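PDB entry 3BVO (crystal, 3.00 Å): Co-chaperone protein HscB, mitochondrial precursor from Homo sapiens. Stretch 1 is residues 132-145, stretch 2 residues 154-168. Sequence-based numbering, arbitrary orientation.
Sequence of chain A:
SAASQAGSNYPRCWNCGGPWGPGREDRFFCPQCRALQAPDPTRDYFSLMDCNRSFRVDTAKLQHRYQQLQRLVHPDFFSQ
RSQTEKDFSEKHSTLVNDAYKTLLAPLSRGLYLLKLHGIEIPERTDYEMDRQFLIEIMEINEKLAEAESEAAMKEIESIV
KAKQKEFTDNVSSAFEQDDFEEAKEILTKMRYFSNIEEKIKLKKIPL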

# COMPACT_ATOMS: atom_id res chain seq x y z
N GLN A 132 9.77 -26.45 -2.79
CA GLN A 132 10.88 -26.02 -1.94
C GLN A 132 10.42 -25.02 -0.89
O GLN A 132 10.77 -25.13 0.29
CB GLN A 132 12.02 -25.42 -2.76
CG GLN A 132 12.87 -26.43 -3.50
CD GLN A 132 12.19 -27.00 -4.74
OE1 GLN A 132 11.16 -26.49 -5.20
NE2 GLN A 132 12.76 -28.07 -5.30
N PHE A 133 9.63 -24.06 -1.34
CA PHE A 133 9.12 -23.01 -0.48
C PHE A 133 8.22 -23.59 0.59
O PHE A 133 8.38 -23.27 1.77
CB PHE A 133 8.39 -21.93 -1.30
CG PHE A 133 7.74 -20.88 -0.46
CD1 PHE A 133 8.48 -19.81 0.03
CD2 PHE A 133 6.38 -20.98 -0.14
CE1 PHE A 133 7.87 -18.82 0.82
CE2 PHE A 133 5.76 -20.01 0.66
CZ PHE A 133 6.51 -18.92 1.14
N LEU A 134 7.28 -24.45 0.18
CA LEU A 134 6.41 -25.15 1.13
C LEU A 134 7.24 -25.78 2.24
O LEU A 134 6.92 -25.61 3.41
CB LEU A 134 5.56 -26.21 0.43
CG LEU A 134 4.41 -25.78 -0.48
CD1 LEU A 134 3.76 -27.00 -1.09
CD2 LEU A 134 3.35 -24.92 0.23
N ILE A 135 8.31 -26.48 1.86
CA ILE A 135 9.24 -27.07 2.82
C ILE A 135 9.77 -26.04 3.81
O ILE A 135 9.75 -26.29 5.02
CB ILE A 135 10.40 -27.82 2.11
CG1 ILE A 135 10.04 -29.29 1.86
CG2 ILE A 135 11.67 -27.78 2.92
CD1 ILE A 135 9.45 -29.58 0.51
N GLU A 136 10.22 -24.90 3.31
CA GLU A 136 10.71 -23.81 4.16
C GLU A 136 9.66 -23.39 5.16
O GLU A 136 9.95 -23.17 6.34
CB GLU A 136 11.13 -22.59 3.32
CG GLU A 136 12.42 -22.80 2.54
CD GLU A 136 12.62 -21.79 1.42
OE1 GLU A 136 12.56 -20.57 1.70
OE2 GLU A 136 12.85 -22.22 0.25
N ILE A 137 8.42 -23.30 4.68
CA ILE A 137 7.30 -22.79 5.46
C ILE A 137 6.95 -23.68 6.64
O ILE A 137 6.63 -23.20 7.73
CB ILE A 137 6.07 -22.55 4.58
CG1 ILE A 137 6.19 -21.18 3.92
CG2 ILE A 137 4.78 -22.63 5.38
CD1 ILE A 137 6.26 -20.01 4.91
N MSE A 138 7.00 -24.98 6.43
CA MSE A 138 6.67 -25.90 7.49
C MSE A 138 7.83 -26.05 8.46
O MSE A 138 7.63 -26.40 9.63
CB MSE A 138 6.20 -27.23 6.93
CG MSE A 138 7.27 -28.09 6.38
SE MSE A 138 6.48 -29.84 6.14
CE MSE A 138 5.83 -29.57 4.31
N GLU A 139 9.03 -25.76 7.97
CA GLU A 139 10.22 -25.73 8.80
C GLU A 139 10.19 -24.54 9.75
O GLU A 139 10.40 -24.69 10.96
CB GLU A 139 11.46 -25.71 7.91
CG GLU A 139 12.76 -25.78 8.66
CD GLU A 139 13.92 -26.19 7.78
OE1 GLU A 139 13.68 -26.89 6.78
OE2 GLU A 139 15.06 -25.81 8.10
N ILE A 140 9.90 -23.35 9.22
CA ILE A 140 9.74 -22.16 10.03
C ILE A 140 8.66 -22.39 11.08
O ILE A 140 8.87 -22.14 12.28
CB ILE A 140 9.34 -20.93 9.18
CG1 ILE A 140 10.26 -20.75 7.96
CG2 ILE A 140 9.32 -19.67 10.04
CD1 ILE A 140 11.74 -20.55 8.27
N ASN A 141 7.50 -22.88 10.62
CA ASN A 141 6.40 -23.27 11.50
C ASN A 141 6.86 -24.12 12.70
O ASN A 141 6.67 -23.73 13.85
CB ASN A 141 5.32 -24.01 10.70
CG ASN A 141 4.37 -23.06 9.98
OD1 ASN A 141 4.43 -21.84 10.16
ND2 ASN A 141 3.49 -23.62 9.17
N GLU A 142 7.47 -25.26 12.40
CA GLU A 142 8.00 -26.17 13.40
C GLU A 142 8.88 -25.38 14.37
O GLU A 142 8.63 -25.38 15.58
CB GLU A 142 8.82 -27.28 12.73
CG GLU A 142 9.07 -28.52 13.59
CD GLU A 142 7.92 -29.52 13.57
OE1 GLU A 142 6.80 -29.16 13.17
OE2 GLU A 142 8.14 -30.69 13.96
N LYS A 143 9.87 -24.68 13.82
CA LYS A 143 10.78 -23.87 14.62
C LYS A 143 10.04 -22.94 15.58
O LYS A 143 10.30 -22.96 16.78
CB LYS A 143 11.73 -23.06 13.74
CG LYS A 143 13.05 -23.75 13.47
CD LYS A 143 14.12 -22.73 13.13
CE LYS A 143 15.48 -23.38 12.99
NZ LYS A 143 15.57 -24.19 11.74
N LEU A 144 9.10 -22.16 15.04
CA LEU A 144 8.31 -21.23 15.86
C LEU A 144 7.52 -21.97 16.94
O LEU A 144 7.56 -21.60 18.12
CB LEU A 144 7.40 -20.38 14.97
CG LEU A 144 6.57 -19.30 15.66
CD1 LEU A 144 7.45 -18.27 16.38
CD2 LEU A 144 5.62 -18.61 14.66
N ALA A 145 6.81 -23.03 16.53
CA ALA A 145 6.10 -23.87 17.48
C ALA A 145 7.04 -24.35 18.58
O ALA A 145 6.70 -24.26 19.75
CB ALA A 145 5.46 -25.04 16.77
N LYS A 154 14.91 -15.30 18.85
CA LYS A 154 15.75 -14.39 18.07
C LYS A 154 16.15 -15.01 16.74
O LYS A 154 16.13 -14.35 15.70
CB LYS A 154 17.00 -13.96 18.86
CG LYS A 154 16.73 -12.97 20.00
CD LYS A 154 18.01 -12.56 20.71
CE LYS A 154 17.78 -11.32 21.57
NZ LYS A 154 18.96 -10.98 22.43
N GLU A 155 16.51 -16.30 16.77
CA GLU A 155 16.95 -17.01 15.58
C GLU A 155 15.90 -16.98 14.49
O GLU A 155 16.20 -16.73 13.32
CB GLU A 155 17.30 -18.47 15.90
CG GLU A 155 18.00 -19.18 14.73
CD GLU A 155 17.63 -20.66 14.61
OE1 GLU A 155 16.81 -21.16 15.40
OE2 GLU A 155 18.16 -21.31 13.68
N ILE A 156 14.66 -17.25 14.87
CA ILE A 156 13.54 -17.20 13.94
C ILE A 156 13.42 -15.80 13.35
O ILE A 156 13.43 -15.66 12.13
CB ILE A 156 12.24 -17.63 14.61
CG1 ILE A 156 12.25 -19.12 14.80
CG2 ILE A 156 11.05 -17.29 13.75
CD1 ILE A 156 11.25 -19.57 15.79
N GLU A 157 13.33 -14.78 14.20
CA GLU A 157 13.28 -13.41 13.73
C GLU A 157 14.32 -13.17 12.65
O GLU A 157 13.98 -12.76 11.54
CB GLU A 157 13.44 -12.42 14.89
CG GLU A 157 12.13 -12.14 15.59
CD GLU A 157 12.23 -11.09 16.68
OE1 GLU A 157 13.10 -11.23 17.59
OE2 GLU A 157 11.43 -10.13 16.63
N SER A 158 15.58 -13.46 12.98
CA SER A 158 16.69 -13.35 12.03
C SER A 158 16.32 -14.05 10.75
O SER A 158 16.19 -13.42 9.70
CB SER A 158 17.97 -13.96 12.60
OG SER A 158 18.44 -13.21 13.71
N ILE A 159 16.12 -15.37 10.84
CA ILE A 159 15.79 -16.20 9.68
C ILE A 159 14.72 -15.56 8.81
O ILE A 159 14.90 -15.41 7.60
CB ILE A 159 15.37 -17.64 10.10
CG1 ILE A 159 16.56 -18.38 10.72
CG2 ILE A 159 14.82 -18.42 8.92
CD1 ILE A 159 16.16 -19.51 11.64
N VAL A 160 13.62 -15.15 9.45
CA VAL A 160 12.50 -14.49 8.79
C VAL A 160 12.88 -13.15 8.15
O VAL A 160 12.45 -12.86 7.04
CB VAL A 160 11.34 -14.26 9.78
CG1 VAL A 160 10.45 -13.12 9.31
CG2 VAL A 160 10.54 -15.53 9.97
N LYS A 161 13.70 -12.36 8.83
CA LYS A 161 14.04 -11.02 8.34
C LYS A 161 15.07 -11.10 7.23
O LYS A 161 15.04 -10.30 6.28
CB LYS A 161 14.47 -10.09 9.48
CG LYS A 161 13.44 -10.03 10.64
CD LYS A 161 13.28 -8.65 11.27
CE LYS A 161 12.26 -7.81 10.51
NZ LYS A 161 11.86 -6.62 11.29
N ALA A 162 15.97 -12.07 7.33
CA ALA A 162 16.94 -12.35 6.29
C ALA A 162 16.24 -12.74 4.98
O ALA A 162 16.68 -12.34 3.90
CB ALA A 162 17.89 -13.45 6.73
N LYS A 163 15.16 -13.51 5.09
CA LYS A 163 14.36 -13.88 3.93
C LYS A 163 13.65 -12.65 3.40
O LYS A 163 13.60 -12.42 2.18
CB LYS A 163 13.33 -14.96 4.26
CG LYS A 163 13.89 -16.27 4.78
CD LYS A 163 14.30 -17.24 3.68
CE LYS A 163 14.89 -18.49 4.32
NZ LYS A 163 15.59 -19.37 3.36
N GLN A 164 13.09 -11.86 4.31
CA GLN A 164 12.34 -10.66 3.92
C GLN A 164 13.17 -9.71 3.07
O GLN A 164 12.68 -9.18 2.07
CB GLN A 164 11.76 -9.92 5.13
CG GLN A 164 10.49 -10.53 5.71
CD GLN A 164 9.30 -10.52 4.74
OE1 GLN A 164 9.47 -10.53 3.52
NE2 GLN A 164 8.09 -10.53 5.29
N LYS A 165 14.44 -9.53 3.45
CA LYS A 165 15.34 -8.67 2.69
C LYS A 165 15.58 -9.27 1.32
O LYS A 165 15.35 -8.61 0.32
CB LYS A 165 16.66 -8.46 3.42
CG LYS A 165 17.54 -7.42 2.75
CD LYS A 165 18.84 -7.21 3.51
CE LYS A 165 19.81 -6.28 2.78
NZ LYS A 165 21.00 -5.95 3.64
N GLU A 166 16.00 -10.53 1.28
CA GLU A 166 16.19 -11.24 0.02
C GLU A 166 14.97 -11.07 -0.91
O GLU A 166 15.10 -10.79 -2.10
CB GLU A 166 16.48 -12.72 0.31
CG GLU A 166 16.91 -13.57 -0.88
CD GLU A 166 16.85 -15.08 -0.60
OE1 GLU A 166 16.39 -15.83 -1.50
OE2 GLU A 166 17.24 -15.51 0.51
N PHE A 167 13.77 -11.20 -0.34
CA PHE A 167 12.58 -11.12 -1.16
C PHE A 167 12.35 -9.72 -1.69
O PHE A 167 11.92 -9.57 -2.82
CB PHE A 167 11.34 -11.59 -0.40
CG PHE A 167 11.23 -13.07 -0.27
CD1 PHE A 167 11.72 -13.92 -1.26
CD2 PHE A 167 10.63 -13.63 0.85
CE1 PHE A 167 11.62 -15.27 -1.12
CE2 PHE A 167 10.53 -14.99 0.99
CZ PHE A 167 11.02 -15.81 0.00
N THR A 168 12.60 -8.70 -0.87
CA THR A 168 12.42 -7.33 -1.28
C THR A 168 13.35 -7.01 -2.44
O THR A 168 12.89 -6.51 -3.47
CB THR A 168 12.63 -6.38 -0.13
OG1 THR A 168 11.56 -6.55 0.80
CG2 THR A 168 12.63 -4.94 -0.60

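Two helices pack nearly antiparallel here, their N-to-C directions 157° apart and their axes 10.2 Å apart at closest approach, so that ascending stretch 2 means descending stretch 1. No hydrogen bond crosses between them; the contact rests on apolar packing, with one long salt bridge set between apolar pairs and one looser pair of charges at the edge.

Glu155 opens the contact. Its carboxylate OE2 lies 3.5 Å from Lys143 CE but 4.3 Å from Lys143 NZ, too far for a salt bridge, so the charges are merely neighbours. One residue on, Ile156 gives up more area to the other helix than any other residue in the two stretches. Its CA-to-CB bond points toward stretch 1, and with chi1 m and chi2 t the side chain extends until CD1 rests 3.4 Å from Leu144 CA and 3.6 Å from Lys143 C. A slim methyl end thus packs against backbone, close to where the helices' CA atoms come nearest, 6.9 Å between Ile156 CA and Leu144 CA.

Ile159, one turn later, repeats the m,t rotamer. Its CG2 meets Ile140 CD1 at 3.8 Å, while its CD1 lies 4.1 Å from Lys143 CD, where the lysine's aliphatic stem serves as apolar surface. Val160 points sideways, yet its CG2 still reaches within 4.3 Å of Ile140 CG2. Ile140 also starts sideways, but its branched chain brings methyls to both neighbours.

At Lys163 the chemistry turns polar: NZ forms a long salt bridge with Glu136 OE1, 3.7 Å apart. Both residues point toward the opposite helix and are partly exposed. Phe167 closes the walk, its CZ 4.4 Å from Phe133 CE1, the two buried rings meeting obliquely. Contacts at Glu155, Ile156, Ile159, Val160, Lys163 and Phe167 follow steps of one, three, one, three and four, keeping one helical face against its partner.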